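Local atomic coordinates of probable hydrogenase maturation factor HypB (Methanocaldococcus jannaschii, PDB entry 2HF9), a protein that binds GTP, which it probably hydrolyses slowly, and probably helps insert nickel into the metal centre of [NiFe] hydrogenases during their maturation. Residues V107-A110 and L111-L114; V146-T149 and T150-D153; G152-T155 and I156-H159; E188-A191 and K192-N195; F211-V214 and L215-I218. All coordinates share one frame; numbering follows the deposited sequence.

In the fold
Each of the five contacts is local, joining consecutive segments; they follow one another along a P-loop fold built on a parallel sheet, and none encloses another. Nearest the N terminus, interaction 1 closes helix 104-111 as it turns toward strand 121-125. Interaction 2 follows strand 142-148 into the nucleotide loop, and interaction 3 continues that loop to helix 160-163; the two share Gly152 and Asp153, and Ile147 of one packs on Thr155 and Ile156 of the other. Interaction 4, on helix 184-194, lies against interaction 3 through Ile194 and Ile156. Interaction 5, on helix 211-224, packs against helix 51-62 and strands 142-148 and 199-202. Interactions 1 and 3 have centres about 34 Å apart.

Interaction 1 (V107-A110 and L111-L114); sequences VGHA and LEDL. With ZN (zinc ion), chain D.
With CG of both His109 (chi1 -74°) and Glu112 (chi1 -64°) turned beside the backbone N, the two side chains run alongside each other across the end of helix 104-111. The ring ND1 of His109 donates to OE1 of Glu112 at 3.1 Å, in a nearly straight bond that leaves in the plane of the ring. The carboxylate stands almost upright to that ring, its plane 84° away, and OE1 is met from above its own plane. Across the ring, His109 NE2 holds the zinc ion at 2.2 Å, with His105 as a second ligand. This is a second-shell carboxylate on a metal-bound histidine: Glu112 and the zinc ion together hold the ring's rotation, and the carboxylate would tend to polarise the ring toward the metal. The backbone winds out of the helix into a type I turn from Leu111 to Leu114, with Leu111 N still bonded to Val107 O (3.0 Å). On the buried side, Leu111 CG lies 4.5 Å from Val107 CG1, and the Leu111 side chain touches Leu32 and Leu33 of helix 18-35 and Leu122 of strand 121-125. An alanine at Leu111 is likely to open a gap between these three elements. Leu114 and Ala110 both lean on Val92 of strand 90-95.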
loop_
_atom_site.group_PDB
_atom_site.type_symbol
_atom_site.label_atom_id
_atom_site.label_comp_id
_atom_site.label_asym_id
_atom_site.label_seq_id
_atom_site.Cartn_x
_atom_site.Cartn_y
_atom_site.Cartn_z
ATOM N N VAL A 107 -20.003 5.032 3.595
ATOM C CA VAL A 107 -20.609 3.698 3.554
ATOM C C VAL A 107 -22.113 3.761 3.863
ATOM O O VAL A 107 -22.911 3.107 3.195
ATOM C CB VAL A 107 -19.870 2.691 4.484
ATOM C CG1 VAL A 107 -20.680 1.406 4.680
ATOM C CG2 VAL A 107 -18.483 2.371 3.928
ATOM N N GLY A 108 -22.490 4.559 4.860
ATOM C CA GLY A 108 -23.900 4.777 5.193
ATOM C C GLY A 108 -24.731 5.208 3.998
ATOM O O GLY A 108 -25.812 4.662 3.753
ATOM N N HIS A 109 -24.214 6.173 3.243
ATOM C CA HIS A 109 -24.883 6.669 2.037
ATOM C C HIS A 109 -24.871 5.661 0.891
ATOM O O HIS A 109 -25.819 5.594 0.108
ATOM C CB HIS A 109 -24.275 8.000 1.597
ATOM C CG HIS A 109 -24.680 9.149 2.465
ATOM N ND1 HIS A 109 -25.984 9.590 2.544
ATOM C CD2 HIS A 109 -23.965 9.928 3.310
ATOM C CE1 HIS A 109 -26.054 10.599 3.393
ATOM N NE2 HIS A 109 -24.843 10.826 3.871
ATOM N N ALA A 110 -23.799 4.878 0.799
ATOM C CA ALA A 110 -23.743 3.786 -0.174
ATOM C C ALA A 110 -24.879 2.791 0.079
ATOM O O ALA A 110 -25.488 2.287 -0.869
ATOM C CB ALA A 110 -22.389 3.093 -0.127
ATOM N N LEU A 111 -25.170 2.538 1.357
ATOM C CA LEU A 111 -26.255 1.638 1.766
ATOM C C LEU A 111 -27.631 2.076 1.261
ATOM O O LEU A 111 -28.512 1.243 1.052
ATOM C CB LEU A 111 -26.287 1.466 3.292
ATOM C CG LEU A 111 -25.080 0.825 3.986
ATOM C CD1 LEU A 111 -25.299 0.738 5.488
ATOM C CD2 LEU A 111 -24.777 -0.546 3.414
ATOM N N GLU A 112 -27.802 3.382 1.062
ATOM C CA GLU A 112 -29.051 3.938 0.535
ATOM C C GLU A 112 -29.297 3.525 -0.921
ATOM O O GLU A 112 -30.445 3.499 -1.374
ATOM C CB GLU A 112 -29.073 5.466 0.692
ATOM C CG GLU A 112 -29.059 5.941 2.152
ATOM C CD GLU A 112 -28.720 7.421 2.311
ATOM O OE1 GLU A 112 -28.384 8.089 1.310
ATOM O OE2 GLU A 112 -28.787 7.916 3.452
ATOM N N ASP A 113 -28.225 3.187 -1.637
ATOM C CA ASP A 113 -28.318 2.740 -3.033
ATOM C C ASP A 113 -28.522 1.225 -3.187
ATOM O O ASP A 113 -28.554 0.702 -4.306
ATOM C CB ASP A 113 -27.089 3.198 -3.826
ATOM C CG ASP A 113 -27.139 4.671 -4.190
ATOM O OD1 ASP A 113 -28.251 5.216 -4.377
ATOM O OD2 ASP A 113 -26.061 5.288 -4.302
ATOM N N LEU A 114 -28.659 0.529 -2.062
ATOM C CA LEU A 114 -28.871 -0.914 -2.059
ATOM C C LEU A 114 -30.257 -1.281 -1.528
ATOM O O LEU A 114 -30.766 -0.639 -0.608
ATOM C CB LEU A 114 -27.796 -1.607 -1.210
ATOM C CG LEU A 114 -26.330 -1.508 -1.656
ATOM C CD1 LEU A 114 -25.390 -2.031 -0.574
ATOM C CD2 LEU A 114 -26.095 -2.244 -2.971
HETATM ZN ZN ZN D . -23.986 12.428 5.166
#

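Interaction 2 (V146-T149 and T150-D153); sequences VIST and TEGD. With GSP (5'-guanosine-diphosphate-monothiophosphate), chain H.
Glu151 folds back over Ser148, and its side chain can be followed outward from the turn. CB of Glu151 sits 3.5 Å from Ser148 O, the same carbonyl that accepts the backbone N of Glu151 at 3.1 Å. CG continues past that oxygen, and a bend at chi2 (136°) swings the carboxylate back to the end of the strand. There the two oxygens divide the work: OE1 of Glu151 takes the backbone N-H of Ser148 at 3.0 Å in an almost straight bond, while OE2 accepts the hydroxyl OG of Ser148 at 2.7 Å. Both donors come from above the carboxylate plane, so one residue grips the group twice and holds it against turning. Glu151 OE1 also rests on CB of Ile147, 3.4 Å away, and OE2 has a further partner in Ser49 OG. Lys173 NZ reaches the hydroxyls of Ser148 and Thr150, and Lys173 O binds Thr149 OG1. The chain then turns, with Gly152 N bonded to Thr149 O at 3.0 Å. Lys173 of the second subunit bonds Thr150 O, and Thr150, Glu151 and Gly152 line a nucleotide that the other chain also binds: a strand-to-loop junction in a pocket at the dimer interface of a P-loop GTPase.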
loop_
_atom_site.group_PDB
_atom_site.type_symbol
_atom_site.label_atom_id
_atom_site.label_comp_id
_atom_site.label_asym_id
_atom_site.label_seq_id
_atom_site.Cartn_x
_atom_site.Cartn_y
_atom_site.Cartn_z
ATOM N N VAL A 146 -6.110 -8.412 4.086
ATOM C CA VAL A 146 -5.420 -9.211 3.092
ATOM C C VAL A 146 -4.043 -8.611 2.832
ATOM O O VAL A 146 -3.923 -7.475 2.380
ATOM C CB VAL A 146 -6.209 -9.273 1.753
ATOM C CG1 VAL A 146 -5.540 -10.250 0.775
ATOM C CG2 VAL A 146 -7.663 -9.662 2.001
ATOM N N ILE A 147 -3.006 -9.372 3.148
ATOM C CA ILE A 147 -1.665 -9.031 2.700
ATOM C C ILE A 147 -1.159 -10.180 1.851
ATOM O O ILE A 147 -1.796 -11.233 1.778
ATOM C CB ILE A 147 -0.679 -8.699 3.860
ATOM C CG1 ILE A 147 -0.544 -9.868 4.864
ATOM C CG2 ILE A 147 -1.025 -7.336 4.494
ATOM C CD1 ILE A 147 -1.632 -9.951 5.938
ATOM N N SER A 148 -0.033 -9.985 1.185
ATOM C CA SER A 148 0.471 -11.038 0.326
ATOM C C SER A 148 1.973 -11.216 0.455
ATOM O O SER A 148 2.689 -10.290 0.853
ATOM C CB SER A 148 0.047 -10.801 -1.126
ATOM O OG SER A 148 0.771 -9.737 -1.705
ATOM N N THR A 149 2.441 -12.417 0.119
ATOM C CA THR A 149 3.856 -12.768 0.251
ATOM C C THR A 149 4.771 -11.806 -0.514
ATOM O O THR A 149 5.894 -11.547 -0.089
ATOM C CB THR A 149 4.129 -14.221 -0.211
ATOM O OG1 THR A 149 3.849 -14.342 -1.610
ATOM C CG2 THR A 149 3.252 -15.209 0.569
ATOM N N THR A 150 4.266 -11.256 -1.619
ATOM C CA THR A 150 5.068 -10.419 -2.515
ATOM C C THR A 150 5.399 -9.028 -1.965
ATOM O O THR A 150 6.206 -8.303 -2.551
ATOM C CB THR A 150 4.441 -10.310 -3.922
ATOM O OG1 THR A 150 3.126 -9.741 -3.836
ATOM C CG2 THR A 150 4.365 -11.679 -4.572
ATOM N N GLU A 151 4.775 -8.672 -0.845
ATOM C CA GLU A 151 5.074 -7.430 -0.133
ATOM C C GLU A 151 6.261 -7.618 0.825
ATOM O O GLU A 151 6.782 -6.652 1.378
ATOM C CB GLU A 151 3.836 -6.951 0.631
ATOM C CG GLU A 151 2.664 -6.539 -0.271
ATOM C CD GLU A 151 1.315 -7.054 0.217
ATOM O OE1 GLU A 151 1.132 -7.229 1.444
ATOM O OE2 GLU A 151 0.428 -7.279 -0.636
ATOM N N GLY A 152 6.681 -8.867 1.009
ATOM C CA GLY A 152 7.754 -9.197 1.946
ATOM C C GLY A 152 7.207 -9.806 3.222
ATOM O O GLY A 152 6.066 -9.530 3.618
ATOM N N ASP A 153 8.019 -10.631 3.876
ATOM C CA ASP A 153 7.567 -11.342 5.072
ATOM C C ASP A 153 7.686 -10.550 6.385
ATOM O O ASP A 153 7.451 -11.103 7.460
ATOM C CB ASP A 153 8.229 -12.727 5.180
ATOM C CG ASP A 153 9.740 -12.660 5.302
ATOM O OD1 ASP A 153 10.288 -11.577 5.600
ATOM O OD2 ASP A 153 10.379 -13.710 5.100
HETATM P PG GSP H . 8.225 -1.448 2.722
HETATM O O3B GSP H . 8.742 -2.385 1.520
HETATM S S1G GSP H . 6.885 -0.478 2.239
HETATM O O2G GSP H . 7.836 -2.416 3.857
HETATM O O3G GSP H . 9.380 -0.551 3.187
HETATM P PB GSP H . 9.822 -1.962 0.400
HETATM O O1B GSP H . 9.117 -1.212 -0.660
HETATM O O2B GSP H . 10.996 -1.259 0.948
HETATM P PA GSP H . 11.443 -4.343 0.137
HETATM O O1A GSP H . 12.717 -3.805 -0.380
HETATM O O2A GSP H . 11.502 -4.637 1.590
HETATM O O3A GSP H . 10.213 -3.384 -0.254
HETATM O "O5'" GSP H . 11.056 -5.654 -0.712
HETATM C "C5'" GSP H . 9.913 -6.420 -0.388
HETATM C "C4'" GSP H . 10.130 -7.854 -0.864
HETATM O "O4'" GSP H . 10.161 -7.893 -2.282
HETATM C "C3'" GSP H . 11.463 -8.414 -0.391
HETATM O "O3'" GSP H . 11.241 -9.749 -0.003
HETATM C "C2'" GSP H . 12.357 -8.364 -1.613
HETATM O "O2'" GSP H . 13.293 -9.412 -1.606
HETATM C "C1'" GSP H . 11.350 -8.513 -2.739
HETATM N N9 GSP H . 11.742 -7.907 -4.024
HETATM C C8 GSP H . 12.056 -6.596 -4.292
HETATM N N7 GSP H . 12.321 -6.492 -5.616
HETATM C C5 GSP H . 12.168 -7.706 -6.194
HETATM C C6 GSP H . 12.302 -8.169 -7.504
HETATM O O6 GSP H . 12.631 -7.410 -8.411
HETATM N N1 GSP H . 12.067 -9.501 -7.783
HETATM C C2 GSP H . 11.700 -10.372 -6.773
HETATM N N2 GSP H . 11.474 -11.652 -7.037
HETATM N N3 GSP H . 11.567 -9.908 -5.480
HETATM C C4 GSP H . 11.795 -8.600 -5.198
#

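Interaction 3 (G152-T155 and I156-H159); sequences GDDT and IEKH. With GSP (5'-guanosine-diphosphate-monothiophosphate), chain H.
Asp154 and Glu157 lie side by side and point the same way, their carboxylate planes 51° apart, on two successive type I beta turns that carry the chain from the nucleotide loop to helix 160-163 of the P-loop fold. OD1 of Asp154 comes within 3.0 Å of OE2 of Glu157, a close approach of like charges that would probably be costly on its own. Lys186 NZ makes salt bridges with both oxygens and so links the pair. Glu157 comes alongside Asp154 because its CG stands between the backbone N and the carbonyl carbon (chi1 57°), with the chain extended beyond.

Lys158 diverges from this pair. Its backbone N bonds Asp154 O at 2.9 Å, and CD of Lys158 passes 4.0 Å from Asp154 CB before a bend at chi4 turns the ammonium toward the phosphates. Lys158 NZ makes a weak hydrogen bond to GSP O2G (3.3 Å) and a salt bridge to Asp74 of the second subunit, so this lysine serves a nucleotide held between two chains. A water takes the N-H of Glu157 and donates to Asp153 O, tying the two turns together. Thr155 points its hydroxyl back into the first turn, OG1 donating to Gly152 O at 2.8 Å, while its carbonyl oxygen lies at the edge of the His159 ring, in the ring plane, 3.0 Å from CD2.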
loop_
_atom_site.group_PDB
_atom_site.type_symbol
_atom_site.label_atom_id
_atom_site.label_comp_id
_atom_site.label_asym_id
_atom_site.label_seq_id
_atom_site.Cartn_x
_atom_site.Cartn_y
_atom_site.Cartn_z
ATOM N N GLY A 152 6.681 -8.867 1.009
ATOM C CA GLY A 152 7.754 -9.197 1.946
ATOM C C GLY A 152 7.207 -9.806 3.222
ATOM O O GLY A 152 6.066 -9.530 3.618
ATOM N N ASP A 153 8.019 -10.631 3.876
ATOM C CA ASP A 153 7.567 -11.342 5.072
ATOM C C ASP A 153 7.686 -10.550 6.385
ATOM O O ASP A 153 7.451 -11.103 7.460
ATOM C CB ASP A 153 8.229 -12.727 5.180
ATOM C CG ASP A 153 9.740 -12.660 5.302
ATOM O OD1 ASP A 153 10.288 -11.577 5.600
ATOM O OD2 ASP A 153 10.379 -13.710 5.100
ATOM N N ASP A 154 8.045 -9.267 6.292
ATOM C CA ASP A 154 8.058 -8.378 7.458
ATOM C C ASP A 154 6.798 -7.517 7.536
ATOM O O ASP A 154 6.605 -6.777 8.502
ATOM C CB ASP A 154 9.298 -7.474 7.452
ATOM C CG ASP A 154 10.545 -8.181 7.957
ATOM O OD1 ASP A 154 10.434 -9.034 8.863
ATOM O OD2 ASP A 154 11.645 -7.875 7.451
ATOM N N THR A 155 5.948 -7.638 6.521
ATOM C CA THR A 155 4.759 -6.801 6.348
ATOM C C THR A 155 3.786 -6.829 7.533
ATOM O O THR A 155 3.225 -5.794 7.908
ATOM C CB THR A 155 4.039 -7.172 5.029
ATOM O OG1 THR A 155 4.937 -6.942 3.937
ATOM C CG2 THR A 155 2.784 -6.337 4.822
ATOM N N ILE A 156 3.600 -8.004 8.131
ATOM C CA ILE A 156 2.712 -8.120 9.290
ATOM C C ILE A 156 3.317 -7.450 10.533
ATOM O O ILE A 156 2.646 -6.659 11.197
ATOM C CB ILE A 156 2.286 -9.587 9.559
ATOM C CG1 ILE A 156 1.484 -10.116 8.363
ATOM C CG2 ILE A 156 1.466 -9.690 10.847
ATOM C CD1 ILE A 156 1.387 -11.620 8.271
ATOM N N GLU A 157 4.586 -7.726 10.826
ATOM C CA GLU A 157 5.200 -7.118 12.011
ATOM C C GLU A 157 5.511 -5.623 11.860
ATOM O O GLU A 157 5.657 -4.916 12.860
ATOM C CB GLU A 157 6.384 -7.932 12.559
ATOM C CG GLU A 157 7.535 -8.214 11.616
ATOM C CD GLU A 157 8.668 -8.968 12.313
ATOM O OE1 GLU A 157 8.728 -8.949 13.562
ATOM O OE2 GLU A 157 9.501 -9.576 11.615
ATOM N N LYS A 158 5.568 -5.151 10.611
ATOM C CA LYS A 158 5.753 -3.730 10.306
ATOM C C LYS A 158 4.477 -2.903 10.442
ATOM O O LYS A 158 4.538 -1.672 10.460
ATOM C CB LYS A 158 6.304 -3.549 8.892
ATOM C CG LYS A 158 7.814 -3.532 8.784
ATOM C CD LYS A 158 8.227 -3.571 7.314
ATOM C CE LYS A 158 9.583 -2.934 7.082
ATOM N NZ LYS A 158 9.481 -1.547 6.544
ATOM N N HIS A 159 3.323 -3.566 10.512
ATOM C CA HIS A 159 2.044 -2.858 10.618
ATOM C C HIS A 159 1.107 -3.505 11.646
ATOM O O HIS A 159 -0.003 -3.914 11.296
ATOM C CB HIS A 159 1.355 -2.769 9.245
ATOM C CG HIS A 159 2.240 -2.251 8.153
ATOM N ND1 HIS A 159 2.294 -0.917 7.808
ATOM C CD2 HIS A 159 3.101 -2.889 7.323
ATOM C CE1 HIS A 159 3.156 -0.756 6.820
ATOM N NE2 HIS A 159 3.661 -1.935 6.507
HETATM P PG GSP H . 8.225 -1.448 2.722
HETATM O O3B GSP H . 8.742 -2.385 1.520
HETATM S S1G GSP H . 6.885 -0.478 2.239
HETATM O O2G GSP H . 7.836 -2.416 3.857
HETATM O O3G GSP H . 9.380 -0.551 3.187
HETATM P PB GSP H . 9.822 -1.962 0.400
HETATM O O1B GSP H . 9.117 -1.212 -0.660
HETATM O O2B GSP H . 10.996 -1.259 0.948
HETATM P PA GSP H . 11.443 -4.343 0.137
HETATM O O1A GSP H . 12.717 -3.805 -0.380
HETATM O O2A GSP H . 11.502 -4.637 1.590
HETATM O O3A GSP H . 10.213 -3.384 -0.254
HETATM O "O5'" GSP H . 11.056 -5.654 -0.712
HETATM C "C5'" GSP H . 9.913 -6.420 -0.388
HETATM C "C4'" GSP H . 10.130 -7.854 -0.864
HETATM O "O4'" GSP H . 10.161 -7.893 -2.282
HETATM C "C3'" GSP H . 11.463 -8.414 -0.391
HETATM O "O3'" GSP H . 11.241 -9.749 -0.003
HETATM C "C2'" GSP H . 12.357 -8.364 -1.613
HETATM O "O2'" GSP H . 13.293 -9.412 -1.606
HETATM C "C1'" GSP H . 11.350 -8.513 -2.739
HETATM N N9 GSP H . 11.742 -7.907 -4.024
HETATM C C8 GSP H . 12.056 -6.596 -4.292
HETATM N N7 GSP H . 12.321 -6.492 -5.616
HETATM C C5 GSP H . 12.168 -7.706 -6.194
HETATM C C6 GSP H . 12.302 -8.169 -7.504
HETATM O O6 GSP H . 12.631 -7.410 -8.411
HETATM N N1 GSP H . 12.067 -9.501 -7.783
HETATM C C2 GSP H . 11.700 -10.372 -6.773
HETATM N N2 GSP H . 11.474 -11.652 -7.037
HETATM N N3 GSP H . 11.567 -9.908 -5.480
HETATM C C4 GSP H . 11.795 -8.600 -5.198
HETATM O O HOH W 1 5.489 -10.071 8.968
#

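Interaction 4 (E188-A191 and K192-N195); sequences ENDA and KRIN
Regular i to i+4 bonds run from Lys192 N to Glu188 O, Arg193 N to Asn189 O, Ile194 N to Asp190 O and Asn195 N to Ala191 O, the last closing helix 184-194 as Asn195 leaves helical geometry. One turn apart, Asp190 and Arg193 lie side by side in a salt bridge, with NH2 of Arg193 2.7 Å from OD2 of Asp190. The guanidinium is nearly perpendicular to the carboxylate (80°), so this is a single-nitrogen contact rather than a flat, two-pronged one; NH2 meets OD2 from above the carboxylate plane. A bend at chi3 (64°) folds the arginine back until CA of Asp190 lies over one guanidinium face. The other oxygen, OD1, pairs with Lys186 NZ, so the carboxylate bridges two cations. A leucine at Asp190 would probably leave both Arg193 and Lys186 without this shared anionic partner. Glu188 and Lys192 also run alongside each other, but OE2 of Glu188 stays 4.0 Å from NZ of Lys192, beyond a salt bridge. Ile194 lays CD1 3.4 Å from Asp190 O. Beyond the helix, Ala191 and Glu188 pack on Val200 of strand 199-202, Ile194 reaches Pro160 and Met163 of helix 160-163, and Asn195 ND2 bonds Met163 O.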
loop_
_atom_site.group_PDB
_atom_site.type_symbol
_atom_site.label_atom_id
_atom_site.label_comp_id
_atom_site.label_asym_id
_atom_site.label_seq_id
_atom_site.Cartn_x
_atom_site.Cartn_y
_atom_site.Cartn_z
ATOM N N GLU A 188 2.733 -16.303 9.204
ATOM C CA GLU A 188 1.601 -16.904 9.904
ATOM C C GLU A 188 1.748 -16.768 11.422
ATOM O O GLU A 188 0.778 -16.455 12.119
ATOM C CB GLU A 188 1.446 -18.369 9.499
ATOM C CG GLU A 188 0.260 -19.077 10.133
ATOM C CD GLU A 188 0.205 -20.552 9.790
ATOM O OE1 GLU A 188 1.275 -21.145 9.514
ATOM O OE2 GLU A 188 -0.907 -21.121 9.811
ATOM N N ASN A 189 2.964 -17.002 11.920
ATOM C CA ASN A 189 3.271 -16.806 13.340
ATOM C C ASN A 189 3.218 -15.346 13.773
ATOM O O ASN A 189 2.721 -15.039 14.860
ATOM C CB ASN A 189 4.621 -17.430 13.699
ATOM C CG ASN A 189 4.521 -18.918 13.917
ATOM O OD1 ASN A 189 3.605 -19.393 14.590
ATOM N ND2 ASN A 189 5.448 -19.667 13.343
ATOM N N ASP A 190 3.713 -14.451 12.916
ATOM C CA ASP A 190 3.607 -13.009 13.146
ATOM C C ASP A 190 2.152 -12.603 13.381
ATOM O O ASP A 190 1.850 -11.900 14.344
ATOM C CB ASP A 190 4.165 -12.212 11.957
ATOM C CG ASP A 190 5.687 -12.269 11.850
ATOM O OD1 ASP A 190 6.205 -11.891 10.778
ATOM O OD2 ASP A 190 6.370 -12.672 12.816
ATOM N N ALA A 191 1.264 -13.054 12.493
ATOM C CA ALA A 191 -0.156 -12.712 12.548
ATOM C C ALA A 191 -0.827 -13.248 13.813
ATOM O O ALA A 191 -1.562 -12.525 14.481
ATOM C CB ALA A 191 -0.872 -13.229 11.304
ATOM N N LYS A 192 -0.566 -14.515 14.129
ATOM C CA LYS A 192 -1.128 -15.156 15.320
ATOM C C LYS A 192 -0.671 -14.477 16.618
ATOM O O LYS A 192 -1.458 -14.320 17.553
ATOM C CB LYS A 192 -0.737 -16.629 15.361
ATOM C CG LYS A 192 -1.476 -17.531 14.391
ATOM C CD LYS A 192 -0.918 -18.943 14.500
ATOM C CE LYS A 192 -1.676 -19.929 13.639
ATOM N NZ LYS A 192 -1.115 -21.301 13.807
ATOM N N ARG A 193 0.602 -14.082 16.659
ATOM C CA ARG A 193 1.205 -13.476 17.847
ATOM C C ARG A 193 0.706 -12.050 18.060
ATOM O O ARG A 193 0.413 -11.653 19.183
ATOM C CB ARG A 193 2.736 -13.501 17.748
ATOM C CG ARG A 193 3.471 -12.807 18.902
ATOM C CD ARG A 193 4.989 -12.824 18.717
ATOM N NE ARG A 193 5.429 -12.070 17.541
ATOM C CZ ARG A 193 5.853 -12.620 16.405
ATOM N NH1 ARG A 193 5.892 -13.940 16.264
ATOM N NH2 ARG A 193 6.236 -11.846 15.404
ATOM N N ILE A 194 0.609 -11.288 16.976
ATOM C CA ILE A 194 0.176 -9.891 17.048
ATOM C C ILE A 194 -1.328 -9.782 17.319
ATOM O O ILE A 194 -1.766 -8.900 18.059
ATOM C CB ILE A 194 0.619 -9.106 15.788
ATOM C CG1 ILE A 194 2.147 -8.970 15.780
ATOM C CG2 ILE A 194 -0.034 -7.724 15.734
ATOM C CD1 ILE A 194 2.757 -8.597 14.435
ATOM N N ASN A 195 -2.102 -10.696 16.736
ATOM C CA ASN A 195 -3.541 -10.773 16.980
ATOM C C ASN A 195 -3.989 -12.209 17.285
ATOM O O ASN A 195 -4.463 -12.920 16.392
ATOM C CB ASN A 195 -4.333 -10.189 15.795
ATOM C CG ASN A 195 -5.801 -9.964 16.128
ATOM O OD1 ASN A 195 -6.312 -10.478 17.127
ATOM N ND2 ASN A 195 -6.487 -9.197 15.290
#

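Interaction 5 (F211-V214 and L215-I218); sequences FDKV and LEFI
Apolar contact joins Phe211 to Leu215, one turn further along. The phenyl swings away from its own backbone N (chi1 -170°) and is crossed at a slant by the leucine; CG of Leu215 stands 4.2 Å from the Phe211 ring centroid in an off-centre CH-pi contact, and CD1 comes 3.6 Å from CE2 of Phe211. Charge pairing occupies a different side of the helix. Lys213 curls through bends at chi2 and chi3 to bring NZ within 2.7 Å of OE1 of Glu216, an i to i+3 salt bridge that uses the syn lone pair of the oxygen. The extended glutamate lies alongside the lysine.

Helix 211-224 is amphipathic over this stretch: Asp212, Lys213 and Glu216 are exposed, while Phe211, Val214, Phe217 and Ile218 are buried against the rest of the P-loop fold. The phenyl of Phe211 and Leu215 both press on Leu58 of helix 51-62, while Val214 packs on Val201 of strand 199-202, and Phe217 and Ile218 on Ile144 of strand 142-148. Backbone bonds hold the spacing: Leu215 N reaches Phe211 O at 3.0 Å with an N-H...O angle of 173°, Glu216 N bonds Asp212 O, and Ile218 N bonds Val214 O.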
loop_
_atom_site.group_PDB
_atom_site.type_symbol
_atom_site.label_atom_id
_atom_site.label_comp_id
_atom_site.label_asym_id
_atom_site.label_seq_id
_atom_site.Cartn_x
_atom_site.Cartn_y
_atom_site.Cartn_z
ATOM N N PHE A 211 -8.652 -21.546 0.291
ATOM C CA PHE A 211 -9.935 -20.877 0.044
ATOM C C PHE A 211 -11.055 -21.429 0.930
ATOM O O PHE A 211 -11.897 -20.670 1.409
ATOM C CB PHE A 211 -10.328 -20.928 -1.439
ATOM C CG PHE A 211 -11.509 -20.053 -1.787
ATOM C CD1 PHE A 211 -11.436 -18.666 -1.642
ATOM C CD2 PHE A 211 -12.698 -20.614 -2.250
ATOM C CE1 PHE A 211 -12.527 -17.852 -1.959
ATOM C CE2 PHE A 211 -13.788 -19.809 -2.575
ATOM C CZ PHE A 211 -13.703 -18.424 -2.422
ATOM N N ASP A 212 -11.039 -22.746 1.148
ATOM C CA ASP A 212 -11.991 -23.423 2.042
ATOM C C ASP A 212 -12.051 -22.753 3.423
ATOM O O ASP A 212 -13.128 -22.608 3.997
ATOM C CB ASP A 212 -11.633 -24.916 2.173
ATOM C CG ASP A 212 -12.615 -25.691 3.045
ATOM O OD1 ASP A 212 -13.833 -25.633 2.778
ATOM O OD2 ASP A 212 -12.166 -26.372 3.993
ATOM N N LYS A 213 -10.892 -22.338 3.936
ATOM C CA LYS A 213 -10.802 -21.671 5.237
ATOM C C LYS A 213 -11.378 -20.251 5.232
ATOM O O LYS A 213 -11.886 -19.787 6.254
ATOM C CB LYS A 213 -9.355 -21.658 5.751
ATOM C CG LYS A 213 -8.686 -23.036 5.850
ATOM C CD LYS A 213 -9.461 -24.012 6.737
ATOM C CE LYS A 213 -9.217 -23.761 8.220
ATOM N NZ LYS A 213 -10.001 -24.715 9.069
ATOM N N VAL A 214 -11.296 -19.561 4.093
ATOM C CA VAL A 214 -11.916 -18.232 3.976
ATOM C C VAL A 214 -13.440 -18.384 3.952
ATOM O O VAL A 214 -14.148 -17.679 4.670
ATOM C CB VAL A 214 -11.423 -17.432 2.736
ATOM C CG1 VAL A 214 -12.014 -16.012 2.740
ATOM C CG2 VAL A 214 -9.893 -17.369 2.697
ATOM N N LEU A 215 -13.935 -19.315 3.137
ATOM C CA LEU A 215 -15.366 -19.626 3.102
ATOM C C LEU A 215 -15.881 -19.997 4.488
ATOM O O LEU A 215 -16.955 -19.556 4.894
ATOM C CB LEU A 215 -15.662 -20.757 2.114
ATOM C CG LEU A 215 -15.571 -20.441 0.622
ATOM C CD1 LEU A 215 -15.650 -21.732 -0.185
ATOM C CD2 LEU A 215 -16.662 -19.466 0.186
ATOM N N GLU A 216 -15.100 -20.800 5.207
ATOM C CA GLU A 216 -15.418 -21.191 6.574
ATOM C C GLU A 216 -15.606 -19.967 7.474
ATOM O O GLU A 216 -16.581 -19.886 8.228
ATOM C CB GLU A 216 -14.312 -22.089 7.134
ATOM C CG GLU A 216 -14.580 -22.599 8.535
ATOM C CD GLU A 216 -13.407 -23.371 9.105
ATOM O OE1 GLU A 216 -12.415 -23.596 8.377
ATOM O OE2 GLU A 216 -13.475 -23.752 10.286
ATOM N N PHE A 217 -14.673 -19.019 7.378
ATOM C CA PHE A 217 -14.756 -17.778 8.147
ATOM C C PHE A 217 -16.021 -16.988 7.827
ATOM O O PHE A 217 -16.687 -16.500 8.741
ATOM C CB PHE A 217 -13.517 -16.892 7.938
ATOM C CG PHE A 217 -13.614 -15.554 8.624
ATOM C CD1 PHE A 217 -13.301 -15.427 9.975
ATOM C CD2 PHE A 217 -14.047 -14.426 7.927
ATOM C CE1 PHE A 217 -13.405 -14.193 10.622
ATOM C CE2 PHE A 217 -14.154 -13.187 8.569
ATOM C CZ PHE A 217 -13.834 -13.075 9.918
ATOM N N ILE A 218 -16.337 -16.855 6.538
ATOM C CA ILE A 218 -17.536 -16.126 6.110
ATOM C C ILE A 218 -18.796 -16.746 6.724
ATOM O O ILE A 218 -19.619 -16.041 7.323
ATOM C CB ILE A 218 -17.672 -16.050 4.550
ATOM C CG1 ILE A 218 -16.449 -15.375 3.897
ATOM C CG2 ILE A 218 -18.977 -15.355 4.143
ATOM C CD1 ILE A 218 -16.218 -13.917 4.276
#